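Local structure of iron-regulated outer membrane protein (Neisseria meningitidis, 4B7O) at residues A[101-106]-A[132-137]; A[140-145]-A[248-253]; A[272-277]-A[305-310]; A[332-337]-A[356-361]. The protein acts as a TonB-dependent iron transporter of the outer membrane, and is probably a receptor for siderophore uptake as in its family. One frame throughout, in Å; residues are numbered along the deposited sequence.

Interaction 1 of 4, residues A[101-106]-A[132-137]; sequences NGTSQF and YHQGRF
Gly135 lies against the turn of 103-105 and is held there by its backbone: its N donates to Thr103 O at 2.6 Å, in the carbonyl plane of Thr103 and with an N-H...O angle of 161°. Its CA follows, with a CA-H...O contact to Gln105 O of 3.2 Å. Glycine suits this place because Gln105 O occupies the space in front of its CA, on the side where a CB would lie. Thr103 fills the flank next to it. Its methyl CG2 rests 3.8 Å from CA of Phe137, while its hydroxyl runs alongside the side chain of Gln134 and is hydrogen-bonded to Glu283. On the other flank the ring of Phe106, with CG anti to its carbonyl carbon (chi1 -61°), brings CE1 within 3.8 Å of Gln134 C and turns its edge to Tyr132 O. One water is hydrogen-bonded to Gln105 O (2.9 Å) and to Arg136 O (2.8 Å), adding a bridge beside the direct Gly135-Thr103 bond. Further out, Arg136 reaches Asp127 O, and the amide of Gln105 bonds back to Gly100 O. Both segments are loops of the plug domain that fills the barrel of a TonB-dependent transporter. Since main-chain groups and a water do most of the bonding in this buried contact, its fit depends on backbone shape, and no salt bridge crosses between the two loops.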
loop_
_atom_site.group_PDB
_atom_site.type_symbol
_atom_site.label_atom_id
_atom_site.label_comp_id
_atom_site.label_asym_id
_atom_site.label_seq_id
_atom_site.Cartn_x
_atom_site.Cartn_y
_atom_site.Cartn_z
ATOM N N ASN A 101 14.896 -1.254 -3.304
ATOM C CA ASN A 101 14.378 0.024 -3.774
ATOM C C ASN A 101 13.210 -0.264 -4.666
ATOM O O ASN A 101 13.077 -1.397 -5.194
ATOM C CB ASN A 101 15.460 0.771 -4.509
ATOM C CG ASN A 101 15.178 2.274 -4.674
ATOM O OD1 ASN A 101 14.047 2.780 -4.482
ATOM N ND2 ASN A 101 16.226 2.999 -5.070
ATOM N N GLY A 102 12.342 0.742 -4.811
ATOM C CA GLY A 102 11.156 0.622 -5.660
ATOM C C GLY A 102 10.312 -0.595 -5.306
ATOM O O GLY A 102 10.047 -0.866 -4.131
ATOM N N THR A 103 9.941 -1.352 -6.333
ATOM C CA THR A 103 9.023 -2.465 -6.223
ATOM C C THR A 103 9.736 -3.735 -5.786
ATOM O O THR A 103 9.124 -4.818 -5.702
ATOM C CB THR A 103 8.201 -2.634 -7.505
ATOM O OG1 THR A 103 9.062 -2.522 -8.654
ATOM C CG2 THR A 103 7.207 -1.529 -7.555
ATOM N N SER A 104 11.021 -3.590 -5.488
ATOM C CA SER A 104 11.728 -4.545 -4.622
ATOM C C SER A 104 11.000 -4.771 -3.301
ATOM O O SER A 104 11.112 -5.864 -2.746
ATOM C CB SER A 104 13.149 -4.063 -4.269
ATOM O OG SER A 104 14.057 -4.346 -5.329
ATOM N N GLN A 105 10.284 -3.737 -2.823
ATOM C CA GLN A 105 9.632 -3.699 -1.473
ATOM C C GLN A 105 8.246 -4.340 -1.416
ATOM O O GLN A 105 7.378 -4.113 -2.284
ATOM C CB GLN A 105 9.447 -2.250 -0.984
ATOM C CG GLN A 105 10.736 -1.558 -0.721
ATOM C CD GLN A 105 10.565 -0.088 -0.442
ATOM O OE1 GLN A 105 9.501 0.367 -0.058
ATOM N NE2 GLN A 105 11.626 0.659 -0.623
ATOM N N PHE A 106 8.051 -5.108 -0.355
ATOM C CA PHE A 106 6.772 -5.692 -0.011
ATOM C C PHE A 106 6.320 -5.039 1.249
ATOM O O PHE A 106 7.102 -4.840 2.190
ATOM C CB PHE A 106 6.924 -7.182 0.336
ATOM C CG PHE A 106 7.451 -8.011 -0.778
ATOM C CD1 PHE A 106 6.582 -8.522 -1.728
ATOM C CD2 PHE A 106 8.822 -8.290 -0.875
ATOM C CE1 PHE A 106 7.039 -9.316 -2.765
ATOM C CE2 PHE A 106 9.296 -9.066 -1.914
ATOM C CZ PHE A 106 8.399 -9.583 -2.863
ATOM N N TYR A 132 5.030 -11.894 -8.998
ATOM C CA TYR A 132 4.998 -12.165 -7.570
ATOM C C TYR A 132 6.373 -11.943 -6.961
ATOM O O TYR A 132 6.519 -11.912 -5.722
ATOM C CB TYR A 132 4.392 -13.571 -7.244
ATOM C CG TYR A 132 5.285 -14.705 -7.662
ATOM C CD1 TYR A 132 5.295 -15.177 -9.005
ATOM C CD2 TYR A 132 6.177 -15.273 -6.752
ATOM C CE1 TYR A 132 6.149 -16.202 -9.395
ATOM C CE2 TYR A 132 7.029 -16.308 -7.131
ATOM C CZ TYR A 132 7.011 -16.766 -8.445
ATOM O OH TYR A 132 7.896 -17.757 -8.795
ATOM N N HIS A 133 7.379 -11.787 -7.831
ATOM C CA HIS A 133 8.778 -11.555 -7.418
ATOM C C HIS A 133 9.074 -10.113 -7.107
ATOM O O HIS A 133 10.225 -9.726 -6.951
ATOM C CB HIS A 133 9.728 -12.049 -8.507
ATOM C CG HIS A 133 9.947 -13.533 -8.483
ATOM N ND1 HIS A 133 10.604 -14.138 -7.496
ATOM C CD2 HIS A 133 9.563 -14.534 -9.370
ATOM C CE1 HIS A 133 10.644 -15.474 -7.719
ATOM N NE2 HIS A 133 10.010 -15.716 -8.864
ATOM N N GLN A 134 8.040 -9.296 -7.044
ATOM C CA GLN A 134 8.171 -7.906 -6.715
ATOM C C GLN A 134 6.909 -7.438 -6.011
ATOM O O GLN A 134 5.839 -8.078 -6.122
ATOM C CB GLN A 134 8.389 -7.113 -7.982
ATOM C CG GLN A 134 7.201 -7.012 -8.916
ATOM C CD GLN A 134 7.649 -6.417 -10.244
ATOM O OE1 GLN A 134 8.538 -6.962 -10.903
ATOM N NE2 GLN A 134 7.095 -5.281 -10.614
ATOM N N GLY A 135 7.032 -6.331 -5.279
ATOM C CA GLY A 135 5.902 -5.836 -4.497
ATOM C C GLY A 135 5.012 -4.997 -5.409
ATOM O O GLY A 135 5.444 -4.550 -6.471
ATOM N N ARG A 136 3.777 -4.762 -4.992
ATOM C CA ARG A 136 2.920 -3.907 -5.766
ATOM C C ARG A 136 3.408 -2.431 -5.651
ATOM O O ARG A 136 4.019 -2.040 -4.661
ATOM C CB ARG A 136 1.492 -4.096 -5.297
ATOM C CG ARG A 136 0.969 -5.504 -5.649
ATOM C CD ARG A 136 -0.411 -5.690 -5.018
ATOM N NE ARG A 136 -1.249 -6.721 -5.631
ATOM C CZ ARG A 136 -1.107 -8.031 -5.449
ATOM N NH1 ARG A 136 -0.143 -8.542 -4.672
ATOM N NH2 ARG A 136 -1.965 -8.848 -6.052
ATOM N N PHE A 137 3.168 -1.640 -6.677
ATOM C CA PHE A 137 3.701 -0.261 -6.763
ATOM C C PHE A 137 3.297 0.583 -5.541
ATOM O O PHE A 137 2.093 0.677 -5.219
ATOM C CB PHE A 137 3.180 0.427 -8.047
ATOM C CG PHE A 137 3.969 1.648 -8.438
ATOM C CD1 PHE A 137 3.709 2.918 -7.847
ATOM C CD2 PHE A 137 4.995 1.552 -9.391
ATOM C CE1 PHE A 137 4.477 4.042 -8.191
ATOM C CE2 PHE A 137 5.752 2.670 -9.732
ATOM C CZ PHE A 137 5.495 3.917 -9.141
HETATM O O HOH W 1 6.747 -1.863 -3.984
#

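Interaction 2 of 4, residues A[140-145]-A[248-253]; sequences DPALVK and KRSYLA
With CG of Asp140 anti to its own N (chi1 163°) and OG of Ser250 set between N and the carbonyl carbon (chi1 60°), hydroxyl and carboxylate oxygen are brought together end-on. Ser250 OG donates to Asp140 OD2 at 2.9 Å and meets that oxygen nearly along its C-O axis. The other oxygen, OD1, accepts a weak bond from Ala142 N, in the manner of an Asx turn, which probably helps to hold the turn that starts at Asp140. Here the plug touches the wall: 140-145 leads into plug strand 144-150, and 248-253 is part of barrel strand 246-259, whose Ser250 and Leu252 face inward to the plug. Serine is small enough to let the plug come close and still offers a donor. Beside this bond Leu143 spreads its two methyls along the strand. CD1 lies 3.8 Å from Ser250 CB, and CD2 lies 3.7 Å from CB of Leu252, whose side chain it crosses at a slant. Met271 of the next barrel strand also packs on Leu143, and Thr171 of the plug on Leu252.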
loop_
_atom_site.group_PDB
_atom_site.type_symbol
_atom_site.label_atom_id
_atom_site.label_comp_id
_atom_site.label_asym_id
_atom_site.label_seq_id
_atom_site.Cartn_x
_atom_site.Cartn_y
_atom_site.Cartn_z
ATOM N N ASP A 140 4.682 7.737 -4.426
ATOM C CA ASP A 140 5.816 8.509 -4.012
ATOM C C ASP A 140 5.270 9.668 -3.165
ATOM O O ASP A 140 4.441 10.437 -3.613
ATOM C CB ASP A 140 6.546 8.967 -5.272
ATOM C CG ASP A 140 7.499 10.113 -5.017
ATOM O OD1 ASP A 140 8.061 10.182 -3.904
ATOM O OD2 ASP A 140 7.656 10.983 -5.919
ATOM N N PRO A 141 5.729 9.790 -1.932
ATOM C CA PRO A 141 5.263 10.810 -0.981
ATOM C C PRO A 141 5.368 12.219 -1.458
ATOM O O PRO A 141 4.687 13.109 -0.942
ATOM C CB PRO A 141 6.196 10.630 0.233
ATOM C CG PRO A 141 7.350 9.793 -0.266
ATOM C CD PRO A 141 6.733 8.896 -1.328
ATOM N N ALA A 142 6.249 12.470 -2.404
ATOM C CA ALA A 142 6.303 13.807 -2.967
ATOM C C ALA A 142 4.924 14.302 -3.467
ATOM O O ALA A 142 4.604 15.460 -3.402
ATOM C CB ALA A 142 7.328 13.838 -4.105
ATOM N N LEU A 143 4.113 13.397 -3.967
ATOM C CA LEU A 143 2.850 13.749 -4.517
ATOM C C LEU A 143 1.721 13.936 -3.477
ATOM O O LEU A 143 0.701 14.578 -3.754
ATOM C CB LEU A 143 2.465 12.631 -5.482
ATOM C CG LEU A 143 3.329 12.459 -6.751
ATOM C CD1 LEU A 143 2.874 11.188 -7.439
ATOM C CD2 LEU A 143 3.222 13.642 -7.699
ATOM N N VAL A 144 1.892 13.372 -2.294
ATOM C CA VAL A 144 0.771 13.285 -1.377
ATOM C C VAL A 144 0.657 14.484 -0.431
ATOM O O VAL A 144 1.640 15.148 -0.150
ATOM C CB VAL A 144 0.786 11.944 -0.624
ATOM C CG1 VAL A 144 1.089 10.833 -1.606
ATOM C CG2 VAL A 144 1.814 11.967 0.489
ATOM N N LYS A 145 -0.539 14.761 0.066
ATOM C CA LYS A 145 -0.682 15.765 1.108
ATOM C C LYS A 145 -0.893 15.144 2.493
ATOM O O LYS A 145 -0.533 15.720 3.507
ATOM C CB LYS A 145 -1.788 16.738 0.792
ATOM C CG LYS A 145 -3.182 16.174 0.835
ATOM C CD LYS A 145 -4.169 17.304 1.116
ATOM C CE LYS A 145 -5.526 17.016 0.496
ATOM N NZ LYS A 145 -6.639 17.500 1.353
ATOM N N LYS A 248 13.519 7.802 -10.280
ATOM C CA LYS A 248 12.071 7.967 -10.041
ATOM C C LYS A 248 11.607 9.337 -10.455
ATOM O O LYS A 248 12.173 10.351 -10.051
ATOM C CB LYS A 248 11.801 7.821 -8.559
ATOM C CG LYS A 248 12.176 6.434 -8.048
ATOM C CD LYS A 248 12.242 6.486 -6.540
ATOM C CE LYS A 248 12.402 5.117 -5.957
ATOM N NZ LYS A 248 12.960 5.235 -4.587
ATOM N N ARG A 249 10.583 9.385 -11.274
ATOM C CA ARG A 249 9.990 10.656 -11.642
ATOM C C ARG A 249 8.506 10.658 -11.371
ATOM O O ARG A 249 7.811 9.682 -11.646
ATOM C CB ARG A 249 10.222 10.924 -13.106
ATOM C CG ARG A 249 11.683 11.209 -13.314
ATOM C CD ARG A 249 12.079 11.118 -14.756
ATOM N NE ARG A 249 13.519 10.921 -14.835
ATOM C CZ ARG A 249 14.143 10.890 -15.995
ATOM N NH1 ARG A 249 13.437 11.070 -17.112
ATOM N NH2 ARG A 249 15.442 10.689 -16.044
ATOM N N SER A 250 8.014 11.745 -10.825
ATOM C CA SER A 250 6.603 11.862 -10.667
ATOM C C SER A 250 6.188 13.259 -11.003
ATOM O O SER A 250 6.949 14.196 -10.780
ATOM C CB SER A 250 6.196 11.485 -9.252
ATOM O OG SER A 250 6.819 12.329 -8.310
ATOM N N TYR A 251 5.009 13.397 -11.592
ATOM C CA TYR A 251 4.398 14.698 -11.682
ATOM C C TYR A 251 2.898 14.621 -11.414
ATOM O O TYR A 251 2.293 13.556 -11.460
ATOM C CB TYR A 251 4.771 15.372 -12.992
ATOM C CG TYR A 251 4.016 14.881 -14.154
ATOM C CD1 TYR A 251 2.767 15.427 -14.462
ATOM C CD2 TYR A 251 4.545 13.919 -14.986
ATOM C CE1 TYR A 251 2.045 14.980 -15.533
ATOM C CE2 TYR A 251 3.846 13.484 -16.074
ATOM C CZ TYR A 251 2.590 14.016 -16.338
ATOM O OH TYR A 251 1.844 13.563 -17.407
ATOM N N LEU A 252 2.315 15.750 -11.069
ATOM C CA LEU A 252 0.902 15.808 -10.766
ATOM C C LEU A 252 0.360 17.072 -11.378
ATOM O O LEU A 252 0.912 18.163 -11.134
ATOM C CB LEU A 252 0.698 15.833 -9.257
ATOM C CG LEU A 252 -0.711 16.046 -8.714
ATOM C CD1 LEU A 252 -1.737 15.002 -9.160
ATOM C CD2 LEU A 252 -0.621 16.088 -7.195
ATOM N N ALA A 253 -0.684 16.939 -12.186
ATOM C CA ALA A 253 -1.410 18.139 -12.621
ATOM C C ALA A 253 -2.859 18.076 -12.110
ATOM O O ALA A 253 -3.556 17.024 -12.218
ATOM C CB ALA A 253 -1.378 18.296 -14.122
#

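Interaction 3 of 4, residues A[272-277]-A[305-310]; sequences EDQHRG and ETTQSN. Unlike the reference sequence in segment 272-277: Glu272 (reference Lys).
Gln274 and Thr307 face each other as a non-hydrogen-bonded pair, and their side chains supply the bond that the backbone lacks there. The glutamine chain is extended, with CG anti to its N (chi1 178°), which carries the amide across to the neighbouring strand; NE2 donates to Thr307 OG1 at 2.7 Å, almost straight at 176° and with the hydroxyl in the amide plane. Glu272 reaches Ser309 by bending at chi2 (-137°) to fold its carboxylate over the hydroxyl, and Ser309 OG donates to OE2 at 2.7 Å from above the carboxylate plane. Thr307 and Ser309 suit these places as short side chains with a hydroxyl near the backbone. Strands 264-276 and 303-320 are antiparallel neighbours in the wall of the transmembrane barrel. Asp273 with Gln308 and His275 with Thr306 are the hydrogen-bonded pairs, each with two backbone bonds, among them His275 N to Thr306 O at 2.7 Å; their side chains lie on the face turned to the plug, where Phe137 packs against Asp273, His275 and Gln308. On the face of Gln274, Arg276 and Glu305 run side by side, with Arg276 CB 3.6 Å from Glu305 CG. Bends in the arginine lay its guanidinium beneath Glu305 OE2, which sits over one face. This salt bridge is long, 3.8 Å from NE, with no N-H aimed at the oxygen; Glu305 OE2 is also hydrogen-bonded to Tyr303.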
loop_
_atom_site.group_PDB
_atom_site.type_symbol
_atom_site.label_atom_id
_atom_site.label_comp_id
_atom_site.label_asym_id
_atom_site.label_seq_id
_atom_site.Cartn_x
_atom_site.Cartn_y
_atom_site.Cartn_z
ATOM N N GLU A 272 1.427 10.909 -12.746
ATOM C CA GLU A 272 2.319 9.805 -13.115
ATOM C C GLU A 272 3.438 9.619 -12.135
ATOM O O GLU A 272 4.017 10.604 -11.672
ATOM C CB GLU A 272 3.002 10.055 -14.441
ATOM C CG GLU A 272 2.013 10.161 -15.576
ATOM C CD GLU A 272 2.443 9.418 -16.833
ATOM O OE1 GLU A 272 3.687 9.313 -17.141
ATOM O OE2 GLU A 272 1.488 8.965 -17.511
ATOM N N ASP A 273 3.789 8.370 -11.885
ATOM C CA ASP A 273 4.847 8.012 -10.969
ATOM C C ASP A 273 5.645 6.945 -11.709
ATOM O O ASP A 273 5.103 5.906 -12.068
ATOM C CB ASP A 273 4.230 7.425 -9.709
ATOM C CG ASP A 273 5.189 7.391 -8.535
ATOM O OD1 ASP A 273 6.416 7.239 -8.701
ATOM O OD2 ASP A 273 4.700 7.507 -7.399
ATOM N N GLN A 274 6.913 7.188 -11.952
ATOM C CA GLN A 274 7.653 6.311 -12.820
ATOM C C GLN A 274 9.019 5.939 -12.284
ATOM O O GLN A 274 9.739 6.805 -11.811
ATOM C CB GLN A 274 7.804 6.941 -14.179
ATOM C CG GLN A 274 8.612 6.075 -15.118
ATOM C CD GLN A 274 8.503 6.573 -16.551
ATOM O OE1 GLN A 274 9.227 7.454 -16.957
ATOM N NE2 GLN A 274 7.601 6.012 -17.298
ATOM N N HIS A 275 9.333 4.655 -12.271
ATOM C CA HIS A 275 10.664 4.192 -11.886
ATOM C C HIS A 275 11.388 3.703 -13.108
ATOM O O HIS A 275 10.825 2.928 -13.876
ATOM C CB HIS A 275 10.581 2.990 -10.964
ATOM C CG HIS A 275 9.880 3.268 -9.685
ATOM N ND1 HIS A 275 9.797 2.361 -8.718
ATOM C CD2 HIS A 275 9.214 4.405 -9.224
ATOM C CE1 HIS A 275 9.126 2.862 -7.691
ATOM N NE2 HIS A 275 8.762 4.112 -8.000
ATOM N N ARG A 276 12.646 4.108 -13.277
ATOM C CA ARG A 276 13.432 3.592 -14.379
ATOM C C ARG A 276 14.846 3.229 -13.963
ATOM O O ARG A 276 15.470 3.906 -13.164
ATOM C CB ARG A 276 13.386 4.536 -15.578
ATOM C CG ARG A 276 13.809 5.940 -15.281
ATOM C CD ARG A 276 12.791 6.957 -15.751
ATOM N NE ARG A 276 13.213 7.491 -17.035
ATOM C CZ ARG A 276 12.479 8.299 -17.788
ATOM N NH1 ARG A 276 11.290 8.718 -17.369
ATOM N NH2 ARG A 276 12.951 8.709 -18.952
ATOM N N GLY A 277 15.341 2.123 -14.476
ATOM C CA GLY A 277 16.712 1.731 -14.232
ATOM C C GLY A 277 17.011 0.324 -14.688
ATOM O O GLY A 277 16.184 -0.308 -15.334
ATOM N N GLU A 305 11.146 0.256 -17.244
ATOM C CA GLU A 305 10.382 1.381 -16.725
ATOM C C GLU A 305 9.045 0.917 -16.213
ATOM O O GLU A 305 8.249 0.357 -16.969
ATOM C CB GLU A 305 10.153 2.449 -17.773
ATOM C CG GLU A 305 11.393 3.221 -18.206
ATOM C CD GLU A 305 11.094 4.202 -19.339
ATOM O OE1 GLU A 305 9.972 4.139 -19.863
ATOM O OE2 GLU A 305 11.965 5.040 -19.696
ATOM N N THR A 306 8.807 1.174 -14.929
ATOM C CA THR A 306 7.556 0.857 -14.273
ATOM C C THR A 306 6.800 2.141 -13.885
ATOM O O THR A 306 7.325 3.035 -13.203
ATOM C CB THR A 306 7.790 -0.051 -13.060
ATOM O OG1 THR A 306 8.652 -1.112 -13.464
ATOM C CG2 THR A 306 6.452 -0.676 -12.596
ATOM N N THR A 307 5.559 2.220 -14.324
ATOM C CA THR A 307 4.798 3.449 -14.236
ATOM C C THR A 307 3.409 3.196 -13.663
ATOM O O THR A 307 2.761 2.226 -14.015
ATOM C CB THR A 307 4.635 4.056 -15.630
ATOM O OG1 THR A 307 5.928 4.115 -16.249
ATOM C CG2 THR A 307 4.026 5.449 -15.541
ATOM N N GLN A 308 2.976 4.068 -12.767
ATOM C CA GLN A 308 1.601 4.096 -12.311
ATOM C C GLN A 308 1.065 5.451 -12.703
ATOM O O GLN A 308 1.691 6.484 -12.411
ATOM C CB GLN A 308 1.540 3.922 -10.786
ATOM C CG GLN A 308 0.120 3.732 -10.251
ATOM C CD GLN A 308 0.086 3.330 -8.782
ATOM O OE1 GLN A 308 -0.025 2.156 -8.457
ATOM N NE2 GLN A 308 0.220 4.309 -7.886
ATOM N N SER A 309 -0.083 5.464 -13.354
ATOM C CA SER A 309 -0.729 6.702 -13.798
ATOM C C SER A 309 -2.134 6.729 -13.331
ATOM O O SER A 309 -2.776 5.701 -13.265
ATOM C CB SER A 309 -0.778 6.779 -15.322
ATOM O OG SER A 309 0.487 7.224 -15.709
ATOM N N ASN A 310 -2.640 7.922 -13.082
ATOM C CA ASN A 310 -3.978 8.074 -12.548
ATOM C C ASN A 310 -4.662 9.294 -13.134
ATOM O O ASN A 310 -4.154 10.415 -13.010
ATOM C CB ASN A 310 -3.881 8.220 -11.021
ATOM C CG ASN A 310 -5.179 7.868 -10.322
ATOM O OD1 ASN A 310 -6.106 7.304 -10.938
ATOM N ND2 ASN A 310 -5.263 8.184 -9.021
#

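Interaction 4 of 4, residues A[332-337]-A[356-361]; sequences VLEKKR and HTRITT
Thr360 OG1 donates to Glu334 OE1 at 2.5 Å, approaching from above the carboxylate plane. The glutamate can meet it because its chain bends at chi2 (-101°), bringing the carboxylate back alongside the threonine. The same OE1 lies at the edge of the Arg358 guanidinium, near its plane, but 3.9 Å from NE, so this salt bridge is long. Beneath these side chains runs the full antiparallel bonding of barrel strands 323-339 and 355-373: Leu333 with Thr361, Lys335 with Ile359 and Arg337 with Thr357 each exchange two backbone bonds, such as Leu333 N to Thr361 O at 2.7 Å. A water adds a bridge on one side, donating to Leu333 O (2.9 Å) and hydrogen-bonded to Thr361 OG1. Packing fills in around the bonds. Leu333 and Thr361 meet through their CB atoms at 3.7 Å, and Ile359, branched at CB as suits an extended strand, lies against CB of Lys335. On the face of Glu334, the aliphatic stems of Lys336 and Arg358 run alongside each other, CG to CG 3.8 Å, with their charged ends apart. On the other face Arg337 turns its guanidinium to Asp342. The backbone therefore sets the register, while Glu334 offers negative charge that probably eases the crowding of positive groups around Arg358, which include nearby Lys390.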
loop_
_atom_site.group_PDB
_atom_site.type_symbol
_atom_site.label_atom_id
_atom_site.label_comp_id
_atom_site.label_asym_id
_atom_site.label_seq_id
_atom_site.Cartn_x
_atom_site.Cartn_y
_atom_site.Cartn_z
ATOM N N VAL A 332 -9.280 6.309 -13.933
ATOM C CA VAL A 332 -8.586 5.333 -14.809
ATOM C C VAL A 332 -7.187 5.183 -14.310
ATOM O O VAL A 332 -6.432 6.123 -14.230
ATOM C CB VAL A 332 -8.487 5.898 -16.247
ATOM C CG1 VAL A 332 -7.907 4.869 -17.180
ATOM C CG2 VAL A 332 -9.862 6.394 -16.723
ATOM N N LEU A 333 -6.821 4.003 -13.955
ATOM C CA LEU A 333 -5.565 3.805 -13.339
ATOM C C LEU A 333 -4.784 2.888 -14.268
ATOM O O LEU A 333 -5.254 1.805 -14.622
ATOM C CB LEU A 333 -5.825 3.078 -12.040
ATOM C CG LEU A 333 -4.965 3.450 -10.855
ATOM C CD1 LEU A 333 -5.391 2.642 -9.634
ATOM C CD2 LEU A 333 -3.484 3.233 -11.127
ATOM N N GLU A 334 -3.598 3.321 -14.681
ATOM C CA GLU A 334 -2.778 2.505 -15.552
ATOM C C GLU A 334 -1.483 2.161 -14.858
ATOM O O GLU A 334 -0.802 3.032 -14.363
ATOM C CB GLU A 334 -2.470 3.194 -16.898
ATOM C CG GLU A 334 -3.703 3.709 -17.648
ATOM C CD GLU A 334 -4.222 2.837 -18.827
ATOM O OE1 GLU A 334 -3.881 1.618 -18.934
ATOM O OE2 GLU A 334 -5.010 3.398 -19.650
ATOM N N LYS A 335 -1.164 0.882 -14.850
ATOM C CA LYS A 335 0.075 0.346 -14.381
ATOM C C LYS A 335 0.722 -0.174 -15.700
ATOM O O LYS A 335 0.054 -0.914 -16.428
ATOM C CB LYS A 335 -0.223 -0.797 -13.378
ATOM C CG LYS A 335 0.928 -1.304 -12.499
ATOM C CD LYS A 335 0.909 -0.736 -11.035
ATOM C CE LYS A 335 0.740 -1.775 -9.867
ATOM N NZ LYS A 335 1.772 -2.854 -9.544
ATOM N N LYS A 336 1.979 0.227 -15.997
ATOM C CA LYS A 336 2.766 -0.171 -17.201
ATOM C C LYS A 336 4.137 -0.673 -16.829
ATOM O O LYS A 336 4.821 -0.072 -15.998
ATOM C CB LYS A 336 3.004 0.983 -18.174
ATOM C CG LYS A 336 1.736 1.706 -18.628
ATOM C CD LYS A 336 2.039 2.894 -19.559
ATOM C CE LYS A 336 0.959 3.985 -19.500
ATOM N NZ LYS A 336 1.290 5.069 -20.478
ATOM N N ARG A 337 4.539 -1.782 -17.430
ATOM C CA ARG A 337 5.904 -2.239 -17.315
ATOM C C ARG A 337 6.461 -2.271 -18.704
ATOM O O ARG A 337 5.884 -2.879 -19.620
ATOM C CB ARG A 337 6.008 -3.659 -16.744
ATOM C CG ARG A 337 7.425 -4.218 -16.745
ATOM C CD ARG A 337 7.347 -5.642 -16.301
ATOM N NE ARG A 337 8.604 -6.405 -16.311
ATOM C CZ ARG A 337 9.215 -6.879 -17.406
ATOM N NH1 ARG A 337 8.732 -6.668 -18.653
ATOM N NH2 ARG A 337 10.348 -7.550 -17.238
ATOM N N HIS A 356 6.027 -4.672 -23.511
ATOM C CA HIS A 356 5.107 -3.743 -22.862
ATOM C C HIS A 356 4.045 -4.550 -22.224
ATOM O O HIS A 356 3.452 -5.418 -22.862
ATOM C CB HIS A 356 4.422 -2.803 -23.853
ATOM C CG HIS A 356 5.350 -1.804 -24.462
ATOM N ND1 HIS A 356 6.312 -2.156 -25.375
ATOM C CD2 HIS A 356 5.489 -0.422 -24.249
ATOM C CE1 HIS A 356 7.013 -1.050 -25.732
ATOM N NE2 HIS A 356 6.524 0.004 -25.034
ATOM N N THR A 357 3.801 -4.281 -20.942
ATOM C CA THR A 357 2.725 -4.924 -20.204
ATOM C C THR A 357 1.905 -3.845 -19.507
ATOM O O THR A 357 2.466 -2.907 -18.874
ATOM C CB THR A 357 3.249 -5.963 -19.204
ATOM O OG1 THR A 357 4.446 -6.570 -19.718
ATOM C CG2 THR A 357 2.177 -7.060 -18.956
ATOM N N ARG A 358 0.585 -3.985 -19.622
ATOM C CA ARG A 358 -0.304 -2.970 -19.136
ATOM C C ARG A 358 -1.405 -3.535 -18.263
ATOM O O ARG A 358 -1.893 -4.634 -18.526
ATOM C CB ARG A 358 -0.926 -2.217 -20.328
ATOM C CG ARG A 358 -0.762 -0.717 -20.218
ATOM C CD ARG A 358 -0.813 0.007 -21.556
ATOM N NE ARG A 358 -2.167 -0.008 -22.095
ATOM C CZ ARG A 358 -2.479 -0.544 -23.274
ATOM N NH1 ARG A 358 -1.520 -1.092 -24.010
ATOM N NH2 ARG A 358 -3.732 -0.540 -23.728
ATOM N N ILE A 359 -1.825 -2.775 -17.252
ATOM C CA ILE A 359 -3.001 -3.118 -16.463
ATOM C C ILE A 359 -3.845 -1.881 -16.353
ATOM O O ILE A 359 -3.350 -0.818 -16.037
ATOM C CB ILE A 359 -2.651 -3.538 -15.052
ATOM C CG1 ILE A 359 -1.598 -4.622 -15.035
ATOM C CG2 ILE A 359 -3.900 -4.084 -14.373
ATOM C CD1 ILE A 359 -1.179 -4.933 -13.622
ATOM N N THR A 360 -5.120 -1.989 -16.616
ATOM C CA THR A 360 -5.920 -0.802 -16.781
ATOM C C THR A 360 -7.032 -0.981 -15.787
ATOM O O THR A 360 -7.654 -2.023 -15.755
ATOM C CB THR A 360 -6.509 -0.645 -18.255
ATOM O OG1 THR A 360 -5.480 -0.347 -19.205
ATOM C CG2 THR A 360 -7.462 0.490 -18.345
ATOM N N THR A 361 -7.294 0.023 -14.981
ATOM C CA THR A 361 -8.318 -0.099 -14.012
ATOM C C THR A 361 -9.215 1.040 -14.181
ATOM O O THR A 361 -8.734 2.177 -14.204
ATOM C CB THR A 361 -7.711 -0.077 -12.597
ATOM O OG1 THR A 361 -6.906 -1.249 -12.464
ATOM C CG2 THR A 361 -8.811 -0.108 -11.500
HETATM O O HOH W 2 -4.223 -0.341 -13.028
#

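How the interactions relate
Interaction 1 is the buried contact, joining two loops within the plug, whereas interactions 2, 3 and 4 are partly buried and involve the barrel wall. Interactions 3 and 4 are strand pairings within that wall; interaction 2 sets plug against wall mainly through side chains, with no backbone hydrogen bond between its segments. The wall segments follow one another: 248-253 bonds to 272-277, and 305-310 to 332-337, through backbone groups. Interaction 1 reaches this wall through Asn101 OD1, 2.7 Å from Lys248 NZ. Chemistry follows place: one direct backbone bond and a water in the plug, a hydroxyl-acid bond and leucine packing where plug meets wall, regular backbone bonding with side-chain hydrogen bonds and long salt bridges across the wall strands.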